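Local atomic coordinates of tumor necrosis factor receptor superfamily member 16 (Rattus norvegicus, PDB entry 1SG1), a protein that probably binds nerve growth factor and related neurotrophins with low affinity at the cell surface, through a chain of disulfide-rich extracellular repeats. Residues K17-V25 / S46-C55; R80-E89 / S109-V117. All coordinates share one frame; numbering follows the deposited sequence.

Contact 1 (K17-V25 / S46-C55); sequences KACNLGEGV and SDVVSATEPC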
loop_
_atom_site.group_PDB
_atom_site.type_symbol
_atom_site.label_atom_id
_atom_site.label_comp_id
_atom_site.label_asym_id
_atom_site.label_seq_id
_atom_site.Cartn_x
_atom_site.Cartn_y
_atom_site.Cartn_z
ATOM N N LYS C 17 -20.914 -19.468 -26.435
ATOM C CA LYS C 17 -20.338 -18.155 -26.169
ATOM C C LYS C 17 -19.578 -18.280 -24.859
ATOM O O LYS C 17 -19.849 -19.180 -24.066
ATOM C CB LYS C 17 -21.428 -17.095 -26.011
ATOM C CG LYS C 17 -22.129 -16.708 -27.297
ATOM C CD LYS C 17 -23.257 -15.720 -27.019
ATOM C CE LYS C 17 -23.761 -15.070 -28.303
ATOM N NZ LYS C 17 -22.692 -14.255 -28.962
ATOM N N ALA C 18 -18.633 -17.379 -24.624
ATOM C CA ALA C 18 -17.860 -17.436 -23.395
ATOM C C ALA C 18 -18.136 -16.265 -22.462
ATOM O O ALA C 18 -18.400 -15.150 -22.905
ATOM C CB ALA C 18 -16.359 -17.519 -23.715
ATOM N N CYS C 19 -18.071 -16.547 -21.146
ATOM C CA CYS C 19 -18.285 -15.541 -20.112
ATOM C C CYS C 19 -16.965 -14.815 -19.922
ATOM O O CYS C 19 -16.005 -15.364 -19.397
ATOM C CB CYS C 19 -18.715 -16.188 -18.797
ATOM S SG CYS C 19 -20.256 -17.138 -18.940
ATOM N N ASN C 20 -16.944 -13.575 -20.379
ATOM C CA ASN C 20 -15.777 -12.719 -20.317
ATOM C C ASN C 20 -15.193 -12.504 -18.920
ATOM O O ASN C 20 -15.536 -13.199 -17.963
ATOM C CB ASN C 20 -16.122 -11.374 -20.967
ATOM C CG ASN C 20 -17.541 -10.908 -20.639
ATOM O OD1 ASN C 20 -17.992 -9.872 -21.135
ATOM N ND2 ASN C 20 -18.250 -11.673 -19.803
ATOM N N LEU C 21 -14.285 -11.541 -18.831
ATOM C CA LEU C 21 -13.619 -11.199 -17.579
ATOM C C LEU C 21 -14.584 -10.506 -16.631
ATOM O O LEU C 21 -15.234 -9.532 -17.006
ATOM C CB LEU C 21 -12.444 -10.273 -17.875
ATOM C CG LEU C 21 -11.066 -10.575 -17.299
ATOM C CD1 LEU C 21 -10.692 -12.047 -17.494
ATOM C CD2 LEU C 21 -10.082 -9.651 -17.995
ATOM N N GLY C 22 -14.680 -11.008 -15.406
ATOM C CA GLY C 22 -15.576 -10.399 -14.443
ATOM C C GLY C 22 -16.962 -10.998 -14.439
ATOM O O GLY C 22 -17.820 -10.590 -13.663
ATOM N N GLU C 23 -17.186 -11.962 -15.322
ATOM C CA GLU C 23 -18.472 -12.650 -15.416
ATOM C C GLU C 23 -18.256 -14.153 -15.385
ATOM O O GLU C 23 -17.344 -14.661 -16.023
ATOM C CB GLU C 23 -19.215 -12.273 -16.708
ATOM C CG GLU C 23 -20.122 -11.051 -16.582
ATOM C CD GLU C 23 -21.153 -10.950 -17.706
ATOM O OE1 GLU C 23 -20.747 -10.864 -18.887
ATOM O OE2 GLU C 23 -22.371 -10.954 -17.404
ATOM N N GLY C 24 -19.091 -14.854 -14.626
ATOM C CA GLY C 24 -18.989 -16.296 -14.541
ATOM C C GLY C 24 -20.103 -16.981 -15.320
ATOM O O GLY C 24 -20.960 -16.319 -15.911
ATOM N N VAL C 25 -20.094 -18.312 -15.329
ATOM C CA VAL C 25 -21.113 -19.083 -16.035
ATOM C C VAL C 25 -22.263 -19.491 -15.102
ATOM O O VAL C 25 -22.090 -20.330 -14.218
ATOM C CB VAL C 25 -20.505 -20.358 -16.664
ATOM C CG1 VAL C 25 -21.581 -21.160 -17.377
ATOM C CG2 VAL C 25 -19.410 -19.979 -17.629
ATOM N N SER C 46 -13.933 -13.517 -11.581
ATOM C CA SER C 46 -13.699 -14.320 -12.763
ATOM C C SER C 46 -12.600 -13.618 -13.513
ATOM O O SER C 46 -12.848 -12.621 -14.173
ATOM C CB SER C 46 -14.943 -14.394 -13.655
ATOM O OG SER C 46 -14.677 -15.133 -14.849
ATOM N N ASP C 47 -11.383 -14.133 -13.407
ATOM C CA ASP C 47 -10.238 -13.546 -14.100
ATOM C C ASP C 47 -9.966 -14.251 -15.415
ATOM O O ASP C 47 -8.896 -14.071 -15.989
ATOM C CB ASP C 47 -8.985 -13.663 -13.241
ATOM C CG ASP C 47 -8.612 -15.108 -12.953
ATOM O OD1 ASP C 47 -7.495 -15.350 -12.448
ATOM O OD2 ASP C 47 -9.433 -15.996 -13.231
ATOM N N VAL C 48 -10.929 -15.045 -15.884
ATOM C CA VAL C 48 -10.789 -15.811 -17.121
ATOM C C VAL C 48 -11.980 -15.695 -18.100
ATOM O O VAL C 48 -13.140 -15.758 -17.698
ATOM C CB VAL C 48 -10.563 -17.306 -16.782
ATOM C CG1 VAL C 48 -11.823 -17.898 -16.164
ATOM C CG2 VAL C 48 -10.158 -18.073 -18.029
ATOM N N VAL C 49 -11.686 -15.492 -19.379
ATOM C CA VAL C 49 -12.736 -15.409 -20.391
ATOM C C VAL C 49 -12.930 -16.851 -20.812
ATOM O O VAL C 49 -12.265 -17.349 -21.707
ATOM C CB VAL C 49 -12.323 -14.549 -21.610
ATOM C CG1 VAL C 49 -12.282 -13.086 -21.219
ATOM C CG2 VAL C 49 -10.958 -14.972 -22.121
ATOM N N SER C 50 -13.853 -17.510 -20.123
ATOM C CA SER C 50 -14.147 -18.910 -20.311
ATOM C C SER C 50 -15.647 -19.175 -20.440
ATOM O O SER C 50 -16.468 -18.471 -19.852
ATOM C CB SER C 50 -13.573 -19.663 -19.111
ATOM O OG SER C 50 -13.892 -21.029 -19.135
ATOM N N ALA C 51 -15.992 -20.200 -21.220
ATOM C CA ALA C 51 -17.377 -20.593 -21.427
ATOM C C ALA C 51 -17.636 -21.882 -20.665
ATOM O O ALA C 51 -18.486 -22.676 -21.047
ATOM C CB ALA C 51 -17.653 -20.800 -22.904
ATOM N N THR C 52 -16.900 -22.081 -19.579
ATOM C CA THR C 52 -17.048 -23.277 -18.764
ATOM C C THR C 52 -16.745 -22.987 -17.290
ATOM O O THR C 52 -16.976 -23.833 -16.415
ATOM C CB THR C 52 -16.100 -24.386 -19.259
ATOM O OG1 THR C 52 -16.020 -25.429 -18.278
ATOM C CG2 THR C 52 -14.717 -23.821 -19.524
ATOM N N GLU C 53 -16.242 -21.784 -17.023
ATOM C CA GLU C 53 -15.888 -21.384 -15.665
ATOM C C GLU C 53 -16.849 -20.403 -15.006
ATOM O O GLU C 53 -17.125 -19.333 -15.543
ATOM C CB GLU C 53 -14.483 -20.796 -15.667
ATOM C CG GLU C 53 -13.442 -21.825 -15.991
ATOM C CD GLU C 53 -13.380 -22.895 -14.931
ATOM O OE1 GLU C 53 -12.849 -22.602 -13.836
ATOM O OE2 GLU C 53 -13.871 -24.020 -15.182
ATOM N N PRO C 54 -17.356 -20.760 -13.812
ATOM C CA PRO C 54 -18.294 -19.958 -13.017
ATOM C C PRO C 54 -17.515 -18.978 -12.146
ATOM O O PRO C 54 -16.300 -19.080 -12.053
ATOM C CB PRO C 54 -18.978 -21.012 -12.172
ATOM C CG PRO C 54 -17.800 -21.885 -11.801
ATOM C CD PRO C 54 -17.064 -22.036 -13.127
ATOM N N CYS C 55 -18.198 -18.040 -11.498
ATOM C CA CYS C 55 -17.482 -17.112 -10.632
ATOM C C CYS C 55 -16.988 -17.902 -9.447
ATOM O O CYS C 55 -17.773 -18.523 -8.737
ATOM C CB CYS C 55 -18.370 -15.973 -10.125
ATOM S SG CYS C 55 -18.948 -14.798 -11.387
#

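Contact 2 (R80-E89 / S109-V117); sequences RCAYGYYQDE and SCQDKQNTV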
loop_
_atom_site.group_PDB
_atom_site.type_symbol
_atom_site.label_atom_id
_atom_site.label_comp_id
_atom_site.label_asym_id
_atom_site.label_seq_id
_atom_site.Cartn_x
_atom_site.Cartn_y
_atom_site.Cartn_z
ATOM N N ARG C 80 -1.349 -12.098 2.843
ATOM C CA ARG C 80 0.022 -12.263 3.312
ATOM C C ARG C 80 0.012 -12.303 4.832
ATOM O O ARG C 80 -0.978 -11.930 5.451
ATOM C CB ARG C 80 0.897 -11.106 2.815
ATOM C CG ARG C 80 1.479 -11.345 1.425
ATOM C CD ARG C 80 2.572 -10.331 1.066
ATOM N NE ARG C 80 2.065 -9.161 0.351
ATOM C CZ ARG C 80 2.268 -7.906 0.731
ATOM N NH1 ARG C 80 2.966 -7.643 1.830
ATOM N NH2 ARG C 80 1.785 -6.909 0.003
ATOM N N CYS C 81 1.084 -12.774 5.444
ATOM C CA CYS C 81 1.129 -12.797 6.901
ATOM C C CYS C 81 1.083 -11.375 7.447
ATOM O O CYS C 81 1.755 -10.487 6.930
ATOM C CB CYS C 81 2.401 -13.486 7.396
ATOM S SG CYS C 81 2.401 -15.284 7.127
ATOM N N ALA C 82 0.278 -11.169 8.482
ATOM C CA ALA C 82 0.126 -9.865 9.134
ATOM C C ALA C 82 1.458 -9.149 9.455
ATOM O O ALA C 82 2.538 -9.741 9.401
ATOM C CB ALA C 82 -0.701 -10.027 10.412
ATOM N N TYR C 83 1.361 -7.871 9.800
ATOM C CA TYR C 83 2.538 -7.056 10.099
ATOM C C TYR C 83 3.606 -7.712 10.970
ATOM O O TYR C 83 4.764 -7.832 10.555
ATOM C CB TYR C 83 2.122 -5.727 10.735
ATOM C CG TYR C 83 3.286 -4.810 11.088
ATOM C CD1 TYR C 83 3.127 -3.781 12.026
ATOM C CD2 TYR C 83 4.553 -4.994 10.525
ATOM C CE1 TYR C 83 4.199 -2.972 12.396
ATOM C CE2 TYR C 83 5.631 -4.192 10.890
ATOM C CZ TYR C 83 5.450 -3.184 11.825
ATOM O OH TYR C 83 6.518 -2.397 12.199
ATOM N N GLY C 84 3.244 -8.138 12.169
ATOM C CA GLY C 84 4.253 -8.734 13.031
ATOM C C GLY C 84 4.788 -10.122 12.718
ATOM O O GLY C 84 5.561 -10.664 13.495
ATOM N N TYR C 85 4.408 -10.697 11.586
ATOM C CA TYR C 85 4.856 -12.043 11.248
ATOM C C TYR C 85 5.357 -12.137 9.834
ATOM O O TYR C 85 5.257 -11.189 9.083
ATOM C CB TYR C 85 3.708 -13.053 11.413
ATOM C CG TYR C 85 2.896 -12.887 12.674
ATOM C CD1 TYR C 85 2.065 -11.773 12.850
ATOM C CD2 TYR C 85 2.964 -13.832 13.695
ATOM C CE1 TYR C 85 1.321 -11.612 14.020
ATOM C CE2 TYR C 85 2.232 -13.683 14.863
ATOM C CZ TYR C 85 1.411 -12.573 15.024
ATOM O OH TYR C 85 0.677 -12.428 16.182
ATOM N N TYR C 86 5.887 -13.307 9.492
ATOM C CA TYR C 86 6.393 -13.615 8.156
ATOM C C TYR C 86 5.943 -15.049 7.845
ATOM O O TYR C 86 5.633 -15.797 8.744
ATOM C CB TYR C 86 7.927 -13.523 8.124
ATOM C CG TYR C 86 8.635 -14.668 8.808
ATOM C CD1 TYR C 86 9.215 -15.697 8.069
ATOM C CD2 TYR C 86 8.710 -14.734 10.198
ATOM C CE1 TYR C 86 9.858 -16.765 8.696
ATOM C CE2 TYR C 86 9.345 -15.795 10.836
ATOM C CZ TYR C 86 9.922 -16.809 10.082
ATOM O OH TYR C 86 10.575 -17.846 10.717
ATOM N N GLN C 87 5.915 -15.429 6.575
ATOM C CA GLN C 87 5.494 -16.769 6.193
ATOM C C GLN C 87 6.644 -17.748 6.105
ATOM O O GLN C 87 7.615 -17.509 5.398
ATOM C CB GLN C 87 4.753 -16.724 4.850
ATOM C CG GLN C 87 4.478 -18.091 4.221
ATOM C CD GLN C 87 3.260 -18.090 3.292
ATOM O OE1 GLN C 87 3.142 -17.251 2.394
ATOM N NE2 GLN C 87 2.352 -19.044 3.506
ATOM N N ASP C 88 6.530 -18.851 6.837
ATOM C CA ASP C 88 7.556 -19.885 6.813
ATOM C C ASP C 88 7.385 -20.652 5.496
ATOM O O ASP C 88 6.302 -21.158 5.195
ATOM C CB ASP C 88 7.393 -20.813 8.021
ATOM C CG ASP C 88 8.433 -21.911 8.059
ATOM O OD1 ASP C 88 8.426 -22.762 7.148
ATOM O OD2 ASP C 88 9.256 -21.926 8.995
ATOM N N GLU C 89 8.466 -20.712 4.725
ATOM C CA GLU C 89 8.513 -21.354 3.410
ATOM C C GLU C 89 7.930 -22.748 3.197
ATOM O O GLU C 89 7.089 -22.942 2.322
ATOM C CB GLU C 89 9.955 -21.361 2.900
ATOM C CG GLU C 89 10.326 -20.123 2.109
ATOM C CD GLU C 89 9.401 -19.906 0.921
ATOM O OE1 GLU C 89 9.270 -20.835 0.091
ATOM O OE2 GLU C 89 8.806 -18.807 0.820
ATOM N N SER C 109 14.580 -5.963 6.754
ATOM C CA SER C 109 13.234 -5.955 7.294
ATOM C C SER C 109 12.476 -7.278 7.170
ATOM O O SER C 109 12.661 -8.046 6.225
ATOM C CB SER C 109 12.420 -4.845 6.635
ATOM O OG SER C 109 12.323 -3.729 7.497
ATOM N N CYS C 110 11.616 -7.521 8.151
ATOM C CA CYS C 110 10.787 -8.718 8.204
ATOM C C CYS C 110 9.476 -8.480 7.470
ATOM O O CYS C 110 8.565 -7.860 8.006
ATOM C CB CYS C 110 10.480 -9.087 9.649
ATOM S SG CYS C 110 9.473 -10.588 9.821
ATOM N N GLN C 111 9.406 -8.999 6.249
ATOM C CA GLN C 111 8.248 -8.853 5.391
ATOM C C GLN C 111 7.950 -10.172 4.699
ATOM O O GLN C 111 8.863 -10.864 4.244
ATOM C CB GLN C 111 8.512 -7.786 4.326
ATOM C CG GLN C 111 9.372 -6.630 4.786
ATOM C CD GLN C 111 9.379 -5.510 3.774
ATOM O OE1 GLN C 111 9.526 -5.751 2.574
ATOM N NE2 GLN C 111 9.221 -4.270 4.248
ATOM N N ASP C 112 6.656 -10.470 4.602
ATOM C CA ASP C 112 6.100 -11.685 3.996
ATOM C C ASP C 112 6.890 -12.983 4.146
ATOM O O ASP C 112 6.846 -13.615 5.197
ATOM C CB ASP C 112 5.743 -11.453 2.521
ATOM C CG ASP C 112 6.846 -10.795 1.752
ATOM O OD1 ASP C 112 6.818 -9.547 1.655
ATOM O OD2 ASP C 112 7.732 -11.530 1.253
ATOM N N LYS C 113 7.596 -13.394 3.101
ATOM C CA LYS C 113 8.368 -14.634 3.147
ATOM C C LYS C 113 9.712 -14.478 3.851
ATOM O O LYS C 113 10.418 -15.441 4.088
ATOM C CB LYS C 113 8.601 -15.102 1.716
ATOM C CG LYS C 113 9.131 -13.985 0.802
ATOM C CD LYS C 113 10.615 -13.665 1.031
ATOM C CE LYS C 113 11.128 -12.685 -0.014
ATOM N NZ LYS C 113 12.595 -12.459 0.100
ATOM N N GLN C 114 10.042 -13.240 4.183
ATOM C CA GLN C 114 11.309 -12.894 4.804
ATOM C C GLN C 114 11.272 -12.627 6.305
ATOM O O GLN C 114 10.615 -11.690 6.756
ATOM C CB GLN C 114 11.862 -11.652 4.104
ATOM C CG GLN C 114 13.194 -11.170 4.636
ATOM C CD GLN C 114 14.322 -12.125 4.328
ATOM O OE1 GLN C 114 14.611 -12.411 3.162
ATOM N NE2 GLN C 114 14.972 -12.625 5.374
ATOM N N ASN C 115 11.975 -13.443 7.083
ATOM C CA ASN C 115 12.039 -13.194 8.513
ATOM C C ASN C 115 13.168 -12.182 8.701
ATOM O O ASN C 115 14.089 -12.093 7.885
ATOM C CB ASN C 115 12.338 -14.479 9.298
ATOM C CG ASN C 115 12.515 -14.235 10.796
ATOM O OD1 ASN C 115 11.874 -13.376 11.391
ATOM N ND2 ASN C 115 13.376 -15.013 11.409
ATOM N N THR C 116 13.052 -11.404 9.775
ATOM C CA THR C 116 14.024 -10.394 10.174
ATOM C C THR C 116 15.463 -10.883 10.119
ATOM O O THR C 116 15.785 -11.920 10.701
ATOM C CB THR C 116 13.799 -9.982 11.629
ATOM O OG1 THR C 116 12.431 -9.636 11.825
ATOM C CG2 THR C 116 14.685 -8.807 11.998
ATOM N N VAL C 117 16.317 -10.132 9.427
ATOM C CA VAL C 117 17.752 -10.431 9.374
ATOM C C VAL C 117 18.447 -9.449 10.323
ATOM O O VAL C 117 18.517 -8.246 10.033
ATOM C CB VAL C 117 18.358 -10.190 7.999
ATOM C CG1 VAL C 117 19.871 -10.382 8.075
ATOM C CG2 VAL C 117 17.752 -11.129 6.985
#

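Contact 1 (K17-V25 / S46-C55)
C19 and S50 face each other as a single antiparallel hydrogen-bonded pair, their CA atoms 5.3 Å apart. C19 N donates to S50 O at 2.8 Å, and S50 N returns a bond to C19 O at 3.1 Å. The type II turn from N20 to E23 then brings the chain round to S46, where G22 N donates to S46 O at 2.7 Å. Farther on, the alpha carbon of G24 carries no side chain and lies close to P54 and C55, while V25 N makes a weak bond to E53 O.

Among the side chains, S46 OG is anti to its own backbone nitrogen (chi1 177°), a rotation that carries the hydroxyl to E23 O, to which it donates at 3.0 Å. C55 SG lies beside the G24 backbone, 3.2 Å from G24 N. Near the start of 17-25, the A51 methyl lies against A18, whose CB it meets at 3.6 Å. L21 CD1 touches V49 CG1 at 4.2 Å, and the same V49 methyl rests over the backbone of N20 and L21. Within the turn, N20 ND2 bonds almost straight (171°) to E23 OE1, tying its two ends together.

C19 is bonded to C36 and C55 to C39, so each segment is tied to its own cysteine outside the contact, consistent with a junction between successive cysteine-rich repeats of the tumor necrosis factor receptor family. Polar side chains of another protein's chain pack on N20, L21 and V49. The strand 23-27 pairs with the antiparallel strand 35-38, whereas 46-55 forms the loop linking strands 44-45 and 56-57.

Contact 2 (R80-E89 / S109-V117)
D112, which meets R80, Y86 and Q87 across the contact, has a carboxylate held by its neighbour: K113 N donates to D112 OD2 at 2.6 Å, reaching the anti side of the oxygen from 31° out of the carboxylate plane. The other oxygen, D112 OD1, is 4.3 Å from R80 NH1. The guanidinium and carboxylate planes are perpendicular and no N-H points at this oxygen, so any attraction is probably through charge alone; R80 CD touches D112 CB at 3.7 Å, the two side chains running side by side. D112 O turns to the strand 85-87, where Q87 N donates to it; the modelled length is too short to be trusted.

The ring of Y86 carries the apolar packing. N115 CB sits 3.3 Å from the ring centroid, only 8° off the normal, a CH-pi contact over one face. Beyond it the N115 amide is stacked on the ring, the planes 15° apart, with N115 OD1 3.5 Å from Y86 CE2. S98 N donates to that same OD1, which should help to fix the amide's rotation.

The arrangement is consistent with two disulfide modules of one tumor necrosis factor receptor repeat, C81-C94 in the first and C97-C110 in the second, which Y86 packs together. C110 SG, anti to its backbone nitrogen, meets Y86 CB at 3.7 Å and approaches the ring obliquely. The type II' turn from Q111 to Q114 is closed by a backbone bond from Q114 N to Q111 O, and Q114 NE2 donates to N115 O at 2.7 Å within both the amide and carbonyl planes.

In the fold
Contact 1 closes before contact 2 opens, so they follow in series. Their centres are 35 Å apart and their nearest atoms about 17 Å, with no touch and no common sheet. Contact 1 draws on the two-stranded sheet of 23-27 with 35-38; contact 2 draws on 85-87, paired with 94-96, and begins in 78-81, paired with 65-69. A radius of gyration of 29 Å for 160 modelled residues is consistent with an elongated chain, which twelve disulfides divide into small units. Contact 1 is near one end and contact 2 nearer the middle; another protein's chain packs on N20, L21, V49 and on Y83 of 80-89, consistent with partner binding at more than one place.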